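Putative histidinol-phosphate aminotransferase (Erwinia carotovora atroseptica, PDB 3LY1) probably acts as a pyridoxal-5'-phosphate-dependent transaminase of the histidinol-phosphate aminotransferase subfamily, holding its cofactor in a pocket beside the large central sheet. Local coordinates at residues L56-A61 against V66-I71; N204-K209 against A233-Y238; Q274-A279 against D343-F348. One frame throughout, in Å; residues are numbered along the deposited sequence. Where two conformers were deposited one is given.

Contact 1. Residues L56-A61 against V66-I71; sequences LGNKLA and VEAPSI
A61 packs between V66 and I71, in the last turn of helix 50-63, just before the chain turns back to start strand 71-74, an outermost strand of the mixed seven-stranded sheet in this chain. It is a helix-turn-strand connection in the large domain of a fold type I aminotransferase, with a short 3-10 segment, 68-70, bringing the chain into the strand.

I71 is the side chain aimed at the helix, and its two branches do different jobs. CG1 comes up against the helix backbone, 3.7 Å from N of A61, and also meets the A61 methyl. CG2 lies anti to the backbone N of I71 (chi1 of CG1 -60°), and that places it 4.1 Å from CB of L60, one residue back along the helix. I71 therefore straddles the L60-A61 step, with O of G57 also close to CG1. From there L60 leads on to L73 in the strand and M256 in a loop.

The A61 methyl faces the turn more than any one side chain: it lies 3.5 Å from O of V66 and 3.7 Å from C of E67. V66 answers from its own side: its CG2 stands between its backbone N and carbonyl carbon, a setting that lays it over A61, 3.7 Å from CA of that residue. Farther up the helix, OD1 of N58 touches the A68 methyl at 3.6 Å, at the solvent-exposed side of the turn.

One hydrogen bond fastens the turn, reaching across five residues rather than the four of a helical turn. V66 N gives it to A61 O at 2.9 Å, almost straight at 178°, with the donor tilted 29° from the carbonyl plane.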
loop_
_atom_site.group_PDB
_atom_site.type_symbol
_atom_site.label_atom_id
_atom_site.label_comp_id
_atom_site.label_asym_id
_atom_site.label_seq_id
_atom_site.Cartn_x
_atom_site.Cartn_y
_atom_site.Cartn_z
ATOM N N LEU A 56 2.332 13.105 -9.925
ATOM C CA LEU A 56 0.919 12.693 -9.741
ATOM C C LEU A 56 0.256 13.508 -8.624
ATOM O O LEU A 56 -0.865 13.964 -8.775
ATOM C CB LEU A 56 0.807 11.192 -9.435
ATOM C CG LEU A 56 -0.596 10.588 -9.285
ATOM C CD1 LEU A 56 -1.473 10.916 -10.510
ATOM C CD2 LEU A 56 -0.507 9.092 -9.032
ATOM N N GLY A 57 0.973 13.707 -7.530
ATOM C CA GLY A 57 0.483 14.546 -6.404
ATOM C C GLY A 57 0.164 15.969 -6.867
ATOM O O GLY A 57 -0.892 16.509 -6.543
ATOM N N ASN A 58 1.065 16.542 -7.658
ATOM C CA ASN A 58 0.902 17.896 -8.183
ATOM C C ASN A 58 -0.260 17.978 -9.166
ATOM O O ASN A 58 -1.024 18.926 -9.136
ATOM C CB ASN A 58 2.167 18.366 -8.886
ATOM C CG ASN A 58 3.338 18.560 -7.949
ATOM O OD1 ASN A 58 3.178 18.643 -6.745
ATOM N ND2 ASN A 58 4.537 18.679 -8.528
ATOM N N LYS A 59 -0.417 16.951 -9.994
ATOM C CA LYS A 59 -1.508 16.900 -10.933
ATOM C C LYS A 59 -2.885 16.783 -10.228
ATOM O O LYS A 59 -3.840 17.413 -10.642
ATOM C CB LYS A 59 -1.269 15.741 -11.888
ATOM C CG LYS A 59 -1.977 15.822 -13.212
ATOM C CD LYS A 59 -1.652 14.597 -14.104
ATOM C CE LYS A 59 -1.541 14.940 -15.623
ATOM N NZ LYS A 59 -2.724 15.633 -16.168
ATOM N N LEU A 60 -2.971 15.998 -9.147
ATOM C CA LEU A 60 -4.211 15.877 -8.384
ATOM C C LEU A 60 -4.527 17.169 -7.631
ATOM O O LEU A 60 -5.708 17.554 -7.471
ATOM C CB LEU A 60 -4.113 14.676 -7.424
ATOM C CG LEU A 60 -4.213 13.318 -8.151
ATOM C CD1 LEU A 60 -3.800 12.155 -7.254
ATOM C CD2 LEU A 60 -5.627 13.068 -8.727
ATOM N N ALA A 61 -3.487 17.847 -7.173
ATOM C CA ALA A 61 -3.635 19.139 -6.508
ATOM C C ALA A 61 -4.248 20.149 -7.464
ATOM O O ALA A 61 -5.210 20.833 -7.104
ATOM C CB ALA A 61 -2.284 19.657 -5.985
ATOM N N VAL A 66 -6.199 22.812 -5.163
ATOM C CA VAL A 66 -5.564 22.896 -3.855
ATOM C C VAL A 66 -4.058 22.899 -4.112
ATOM O O VAL A 66 -3.623 22.758 -5.266
ATOM C CB VAL A 66 -5.956 21.718 -2.946
ATOM C CG1 VAL A 66 -7.455 21.801 -2.564
ATOM C CG2 VAL A 66 -5.585 20.328 -3.589
ATOM N N GLU A 67 -3.268 23.088 -3.065
ATOM C CA GLU A 67 -1.805 22.991 -3.204
ATOM C C GLU A 67 -1.379 21.530 -2.901
ATOM O O GLU A 67 -2.184 20.757 -2.430
ATOM C CB GLU A 67 -1.113 23.991 -2.281
ATOM C CG GLU A 67 -1.494 25.457 -2.544
ATOM C CD GLU A 67 -1.038 25.966 -3.930
ATOM O OE1 GLU A 67 -0.221 25.309 -4.611
ATOM O OE2 GLU A 67 -1.484 27.053 -4.354
ATOM N N ALA A 68 -0.134 21.153 -3.185
ATOM C CA ALA A 68 0.310 19.751 -3.037
ATOM C C ALA A 68 0.206 19.234 -1.611
ATOM O O ALA A 68 -0.115 18.056 -1.410
ATOM C CB ALA A 68 1.731 19.569 -3.560
ATOM N N PRO A 69 0.422 20.096 -0.606
ATOM C CA PRO A 69 0.281 19.571 0.748
ATOM C C PRO A 69 -1.150 19.160 1.172
ATOM O O PRO A 69 -1.311 18.622 2.272
ATOM C CB PRO A 69 0.788 20.729 1.619
ATOM C CG PRO A 69 1.764 21.452 0.732
ATOM C CD PRO A 69 1.074 21.418 -0.603
ATOM N N SER A 70 -2.145 19.436 0.327
ATOM C CA SER A 70 -3.526 19.044 0.522
ATOM C C SER A 70 -3.879 17.705 -0.153
ATOM O O SER A 70 -5.052 17.288 -0.144
ATOM C CB SER A 70 -4.452 20.175 0.013
ATOM O OG SER A 70 -4.637 21.150 1.036
ATOM N N ILE A 71 -2.892 17.040 -0.744
ATOM C CA ILE A 71 -3.068 15.708 -1.349
ATOM C C ILE A 71 -2.217 14.657 -0.609
ATOM O O ILE A 71 -1.029 14.867 -0.380
ATOM C CB ILE A 71 -2.695 15.715 -2.859
ATOM C CG1 ILE A 71 -3.585 16.684 -3.611
ATOM C CG2 ILE A 71 -2.809 14.279 -3.529
ATOM C CD1 ILE A 71 -5.113 16.433 -3.389
#

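Contact 2. Residues N204-K209 against A233-Y238; sequences NIILLK and ALMGRY
Between I206 and M235 there is no flat group to be faced or edged: neither ring nor amide nor guanidinium takes part, and the contact is aliphatic carbon against the selenoether of a selenomethionine. I206 points from strand 205-210 toward helix 229-235, M235 points back toward the strand, and the two side chains slide past each other in opposite directions rather than meeting end to end.

The selenium of M235 carries most of it. SE lies 3.7 Å from CG2 of I206, while both CG1 and CD1 of I206 are 4.0 Å from that same SE, so all three outer carbons of the isoleucine lie against one atom. M235 reaches this far because its chain runs straight out from the helix (chi2 178°) and then bends at the selenium (chi3 60°). The bend turns the terminal methyl along the strand, putting CE 4.1 Å from CG2 of I206 and 4.3 Å from CD2 of L208. L208 starts off to one side and only its end comes near, and its touch is the looser one. No hydrogen bond joins the two segments.

Helix 76-88 lies against the same two strand residues, with A84 on I206 and I81 on L208, and strand 174-179 flanks them through M175 and I177. I205 and L207, the neighbours along the strand, pack instead on helix 195-199.

The side chain of L208 is about 5 Å from that of S77 and about 7 Å from the bound pyridoxal phosphate, whose pocket takes in I81 and T210 at the end of this strand. This is helix-on-sheet packing of the large domain in a fold type I aminotransferase, beside the cofactor pocket.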
loop_
_atom_site.group_PDB
_atom_site.type_symbol
_atom_site.label_atom_id
_atom_site.label_comp_id
_atom_site.label_asym_id
_atom_site.label_seq_id
_atom_site.Cartn_x
_atom_site.Cartn_y
_atom_site.Cartn_z
ATOM N N ASN A 204 -12.433 20.584 8.421
ATOM C CA ASN A 204 -13.167 19.475 9.009
ATOM C C ASN A 204 -13.663 18.461 7.974
ATOM O O ASN A 204 -14.628 17.726 8.233
ATOM C CB ASN A 204 -14.319 20.012 9.864
ATOM C CG ASN A 204 -15.441 20.687 9.054
ATOM O OD1 ASN A 204 -15.257 21.088 7.919
ATOM N ND2 ASN A 204 -16.598 20.859 9.687
ATOM N N ILE A 205 -13.015 18.411 6.811
ATOM C CA ILE A 205 -13.403 17.475 5.763
ATOM C C ILE A 205 -12.200 16.728 5.204
ATOM O O ILE A 205 -11.220 17.358 4.814
ATOM C CB ILE A 205 -14.039 18.165 4.523
ATOM C CG1 ILE A 205 -15.107 19.177 4.908
ATOM C CG2 ILE A 205 -14.552 17.087 3.544
ATOM C CD1 ILE A 205 -15.679 20.014 3.713
ATOM N N ILE A 206 -12.311 15.397 5.136
ATOM C CA ILE A 206 -11.426 14.507 4.355
ATOM C C ILE A 206 -12.280 13.932 3.195
ATOM O O ILE A 206 -13.299 13.261 3.406
ATOM C CB ILE A 206 -10.825 13.355 5.280
ATOM C CG1 ILE A 206 -9.986 13.943 6.421
ATOM C CG2 ILE A 206 -10.036 12.297 4.478
ATOM C CD1 ILE A 206 -9.807 12.971 7.707
ATOM N N LEU A 207 -11.884 14.253 1.977
ATOM C CA LEU A 207 -12.435 13.656 0.778
ATOM C C LEU A 207 -11.545 12.516 0.368
ATOM O O LEU A 207 -10.321 12.672 0.241
ATOM C CB LEU A 207 -12.484 14.671 -0.343
ATOM C CG LEU A 207 -12.839 14.220 -1.752
ATOM C CD1 LEU A 207 -14.209 13.515 -1.775
ATOM C CD2 LEU A 207 -12.820 15.425 -2.664
ATOM N N LEU A 208 -12.153 11.375 0.134
ATOM C CA LEU A 208 -11.428 10.203 -0.344
ATOM C C LEU A 208 -11.900 9.878 -1.739
ATOM O O LEU A 208 -13.134 9.844 -2.015
ATOM C CB LEU A 208 -11.668 9.022 0.564
ATOM C CG LEU A 208 -11.163 9.133 2.001
ATOM C CD1 LEU A 208 -11.592 7.929 2.732
ATOM C CD2 LEU A 208 -9.603 9.384 2.099
ATOM N N LYS A 209 -10.909 9.632 -2.597
ATOM C CA LYS A 209 -11.158 9.250 -3.973
ATOM C C LYS A 209 -10.221 8.125 -4.390
ATOM O O LYS A 209 -9.236 7.817 -3.707
ATOM C CB LYS A 209 -11.079 10.474 -4.916
ATOM C CG LYS A 209 -12.369 11.365 -4.840
ATOM C CD LYS A 209 -12.398 12.522 -5.836
ATOM C CE LYS A 209 -12.573 12.008 -7.276
ATOM N NZ LYS A 209 -13.978 11.537 -7.569
ATOM N N ALA A 233 -1.286 16.218 6.859
ATOM C CA ALA A 233 -0.069 15.975 7.616
ATOM C C ALA A 233 -0.335 14.929 8.698
ATOM O O ALA A 233 0.490 14.034 8.898
ATOM C CB ALA A 233 0.486 17.277 8.205
ATOM N N LEU A 234 -1.488 15.002 9.368
ATOM C CA LEU A 234 -1.809 14.019 10.415
ATOM C C LEU A 234 -2.058 12.632 9.821
ATOM O O LEU A 234 -1.555 11.629 10.348
ATOM C CB LEU A 234 -3.003 14.453 11.291
ATOM C CG LEU A 234 -2.798 15.589 12.301
ATOM C CD1 LEU A 234 -4.125 15.889 12.978
ATOM C CD2 LEU A 234 -1.731 15.269 13.334
HETATM N N MSE A 235 -2.803 12.557 8.715
HETATM C CA MSE A 235 -3.096 11.275 8.044
HETATM C C MSE A 235 -1.837 10.594 7.562
HETATM O O MSE A 235 -1.740 9.374 7.604
HETATM C CB MSE A 235 -4.031 11.470 6.866
HETATM C CG MSE A 235 -5.406 11.778 7.278
HETATM SE SE MSE A 235 -6.530 12.069 5.685
HETATM C CE MSE A 235 -6.368 10.399 4.776
ATOM N N GLY A 236 -0.850 11.391 7.164
ATOM C CA GLY A 236 0.376 10.884 6.625
ATOM C C GLY A 236 1.279 10.174 7.620
ATOM O O GLY A 236 2.167 9.433 7.212
ATOM N N ARG A 237 1.012 10.397 8.910
ATOM C CA ARG A 237 1.733 9.707 9.956
ATOM C C ARG A 237 1.279 8.231 10.083
ATOM O O ARG A 237 1.931 7.453 10.759
ATOM C CB ARG A 237 1.617 10.502 11.267
ATOM C CG ARG A 237 2.377 11.859 11.205
ATOM C CD ARG A 237 1.884 12.930 12.197
ATOM N NE ARG A 237 2.189 12.609 13.577
ATOM C CZ ARG A 237 3.345 12.857 14.188
ATOM N NH1 ARG A 237 4.346 13.444 13.545
ATOM N NH2 ARG A 237 3.496 12.495 15.458
ATOM N N TYR A 238 0.202 7.847 9.387
ATOM C CA TYR A 238 -0.383 6.505 9.461
ATOM C C TYR A 238 -0.307 5.719 8.172
ATOM O O TYR A 238 -0.944 4.665 8.039
ATOM C CB TYR A 238 -1.802 6.571 10.032
ATOM C CG TYR A 238 -1.743 7.185 11.393
ATOM C CD1 TYR A 238 -1.363 6.441 12.496
ATOM C CD2 TYR A 238 -1.973 8.531 11.570
ATOM C CE1 TYR A 238 -1.243 7.022 13.746
ATOM C CE2 TYR A 238 -1.835 9.110 12.813
ATOM C CZ TYR A 238 -1.476 8.346 13.877
ATOM O OH TYR A 238 -1.364 8.946 15.104
#

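Contact 3. Residues Q274-A279 against D343-F348; sequences QILLKA and DTMREF
Apolar contact first: L276 and M345 meet at about a right angle, CD1 of L276 lying 3.6 Å from SE of the selenomethionine. L276 starts out pointing away from helix 335-350, and with CG anti to its backbone N (chi1 180°) its CD1 swings back into contact. M345 points toward its partner helix and also packs on L280 and L283 of helix 259-283 and on Y306 and M310 of helix 303-312. The two segments run nearly parallel, 14° apart, their axes 10.3 Å from each other at closest approach.

Next comes the guanidinium of R346, carried across on a chain extended from CG to NE. The methyl of A279 covers one of its faces, off centre toward the rim, and NH2 of R346 is 3.5 Å from CA of A279.

Polar links hold the same group in place. NH1 of R346 makes a salt bridge to OD1 of D343 at 2.9 Å, a bent bond (130°) that meets the carboxylate from above its plane, one turn back on its own helix. A water at the guanidinium edge, in its plane, accepts from NH2 of R346 at 2.9 Å and donates to O of I275 at 2.7 Å, so it bridges the two helices. D282, farther along helix 259-283, adds a second salt bridge at NH2.

The carboxylates of D343 and D282 probably balance the positive charge of R346. The arginine thus joins the helices through a methyl over its face, the water at its edge and the salt bridge to D282.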
loop_
_atom_site.group_PDB
_atom_site.type_symbol
_atom_site.label_atom_id
_atom_site.label_comp_id
_atom_site.label_asym_id
_atom_site.label_seq_id
_atom_site.Cartn_x
_atom_site.Cartn_y
_atom_site.Cartn_z
ATOM N N GLN A 274 -29.518 0.610 -17.588
ATOM C CA GLN A 274 -30.861 0.541 -18.154
ATOM C C GLN A 274 -31.271 -0.899 -18.551
ATOM O O GLN A 274 -32.443 -1.258 -18.428
ATOM C CB GLN A 274 -31.000 1.529 -19.315
ATOM C CG GLN A 274 -30.797 2.998 -18.875
ATOM C CD GLN A 274 -31.775 3.432 -17.786
ATOM O OE1 GLN A 274 -32.985 3.382 -17.979
ATOM N NE2 GLN A 274 -31.252 3.840 -16.633
ATOM N N ILE A 275 -30.320 -1.716 -18.980
ATOM C CA ILE A 275 -30.633 -3.108 -19.285
ATOM C C ILE A 275 -31.089 -3.869 -18.046
ATOM O O ILE A 275 -32.067 -4.604 -18.088
ATOM C CB ILE A 275 -29.435 -3.832 -19.908
ATOM C CG1 ILE A 275 -29.170 -3.234 -21.288
ATOM C CG2 ILE A 275 -29.692 -5.362 -20.045
ATOM C CD1 ILE A 275 -27.846 -3.691 -21.903
ATOM N N LEU A 276 -30.376 -3.692 -16.943
ATOM C CA LEU A 276 -30.778 -4.323 -15.696
ATOM C C LEU A 276 -32.121 -3.790 -15.170
ATOM O O LEU A 276 -32.973 -4.597 -14.736
ATOM C CB LEU A 276 -29.670 -4.205 -14.657
ATOM C CG LEU A 276 -29.990 -4.830 -13.292
ATOM C CD1 LEU A 276 -30.317 -6.329 -13.370
ATOM C CD2 LEU A 276 -28.783 -4.579 -12.411
ATOM N N LEU A 277 -32.304 -2.463 -15.215
ATOM C CA LEU A 277 -33.531 -1.811 -14.713
ATOM C C LEU A 277 -34.765 -2.268 -15.514
ATOM O O LEU A 277 -35.812 -2.526 -14.913
ATOM C CB LEU A 277 -33.415 -0.274 -14.700
ATOM C CG LEU A 277 -32.323 0.363 -13.800
ATOM C CD1 LEU A 277 -32.522 1.886 -13.616
ATOM C CD2 LEU A 277 -32.235 -0.340 -12.426
ATOM N N LYS A 278 -34.611 -2.419 -16.829
ATOM C CA LYS A 278 -35.680 -2.936 -17.695
ATOM C C LYS A 278 -36.124 -4.316 -17.207
ATOM O O LYS A 278 -37.310 -4.575 -17.079
ATOM C CB LYS A 278 -35.213 -3.014 -19.164
ATOM C CG LYS A 278 -36.336 -3.261 -20.192
ATOM C CD LYS A 278 -35.806 -3.378 -21.634
ATOM C CE LYS A 278 -36.757 -4.148 -22.567
ATOM N NZ LYS A 278 -38.115 -3.546 -22.610
ATOM N N ALA A 279 -35.160 -5.207 -16.926
ATOM C CA ALA A 279 -35.477 -6.551 -16.381
ATOM C C ALA A 279 -36.191 -6.500 -15.015
ATOM O O ALA A 279 -37.163 -7.234 -14.800
ATOM C CB ALA A 279 -34.217 -7.455 -16.317
ATOM N N ASP A 343 -31.630 -11.626 -19.245
ATOM C CA ASP A 343 -32.411 -12.717 -19.762
ATOM C C ASP A 343 -32.362 -13.970 -18.871
ATOM O O ASP A 343 -33.351 -14.682 -18.807
ATOM C CB ASP A 343 -32.024 -13.012 -21.179
ATOM C CG ASP A 343 -32.421 -11.893 -22.110
ATOM O OD1 ASP A 343 -33.475 -11.261 -21.846
ATOM O OD2 ASP A 343 -31.676 -11.651 -23.072
ATOM N N THR A 344 -31.238 -14.231 -18.185
ATOM C CA THR A 344 -31.162 -15.327 -17.210
ATOM C C THR A 344 -32.166 -15.089 -16.052
ATOM O O THR A 344 -32.859 -16.007 -15.585
ATOM C CB THR A 344 -29.714 -15.515 -16.684
ATOM O OG1 THR A 344 -28.850 -15.824 -17.787
ATOM C CG2 THR A 344 -29.626 -16.650 -15.685
HETATM N N MSE A 345 -32.244 -13.848 -15.593
HETATM C CA MSE A 345 -33.224 -13.470 -14.595
HETATM C C MSE A 345 -34.676 -13.769 -15.070
HETATM O O MSE A 345 -35.454 -14.389 -14.335
HETATM C CB MSE A 345 -33.055 -11.985 -14.265
HETATM C CG MSE A 345 -31.746 -11.663 -13.600
HETATM SE SE MSE A 345 -31.461 -9.744 -13.458
HETATM C CE MSE A 345 -32.964 -9.246 -12.341
ATOM N N ARG A 346 -35.008 -13.401 -16.320
ATOM C CA ARG A 346 -36.329 -13.707 -16.868
ATOM C C ARG A 346 -36.596 -15.192 -16.871
ATOM O O ARG A 346 -37.711 -15.622 -16.565
ATOM C CB ARG A 346 -36.509 -13.116 -18.272
ATOM C CG ARG A 346 -36.606 -11.612 -18.259
ATOM C CD ARG A 346 -36.579 -11.040 -19.710
ATOM N NE ARG A 346 -36.697 -9.586 -19.688
ATOM C CZ ARG A 346 -35.693 -8.725 -19.841
ATOM N NH1 ARG A 346 -34.455 -9.147 -20.106
ATOM N NH2 ARG A 346 -35.930 -7.421 -19.769
ATOM N N GLU A 347 -35.567 -15.980 -17.179
ATOM C CA GLU A 347 -35.701 -17.431 -17.199
ATOM C C GLU A 347 -35.845 -18.005 -15.787
ATOM O O GLU A 347 -36.604 -18.977 -15.581
ATOM C CB GLU A 347 -34.508 -18.089 -17.890
ATOM C CG GLU A 347 -34.453 -17.870 -19.391
ATOM C CD GLU A 347 -35.629 -18.507 -20.111
ATOM O OE1 GLU A 347 -35.726 -19.765 -20.114
ATOM O OE2 GLU A 347 -36.464 -17.746 -20.649
ATOM N N PHE A 348 -35.103 -17.435 -14.831
ATOM C CA PHE A 348 -35.228 -17.801 -13.424
ATOM C C PHE A 348 -36.673 -17.594 -12.961
ATOM O O PHE A 348 -37.220 -18.443 -12.216
ATOM C CB PHE A 348 -34.324 -16.956 -12.522
ATOM C CG PHE A 348 -32.926 -17.501 -12.307
ATOM C CD1 PHE A 348 -32.240 -18.169 -13.294
ATOM C CD2 PHE A 348 -32.283 -17.282 -11.095
ATOM C CE1 PHE A 348 -30.933 -18.621 -13.091
ATOM C CE2 PHE A 348 -30.977 -17.731 -10.878
ATOM C CZ PHE A 348 -30.300 -18.400 -11.879
HETATM O O HOH W 1 -33.410 -6.082 -19.934
#

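From the N terminus, contact 1 comes first and closes the shortest loop, the four residues between 56-61 and 66-71 at the end of helix 50-63. Contact 2 follows, closing 23 residues that include strand 223-226, which lies between strands 71-74 and 205-210 in the sheet. Contact 3 closes the longest, 63 residues containing the two-stranded antiparallel sheet of 294-298 and 327-331, with helix 303-312 between its strands. The three are in series; none nests in or crosses another. Contacts 1 and 2 are neighbours in the large domain, and S70 touches P229 of helix 229-235. Contact 3 lies on the opposite side of the chain's centre, joining helices 259-283 and 335-350, its centre about 41 Å from that of contact 2.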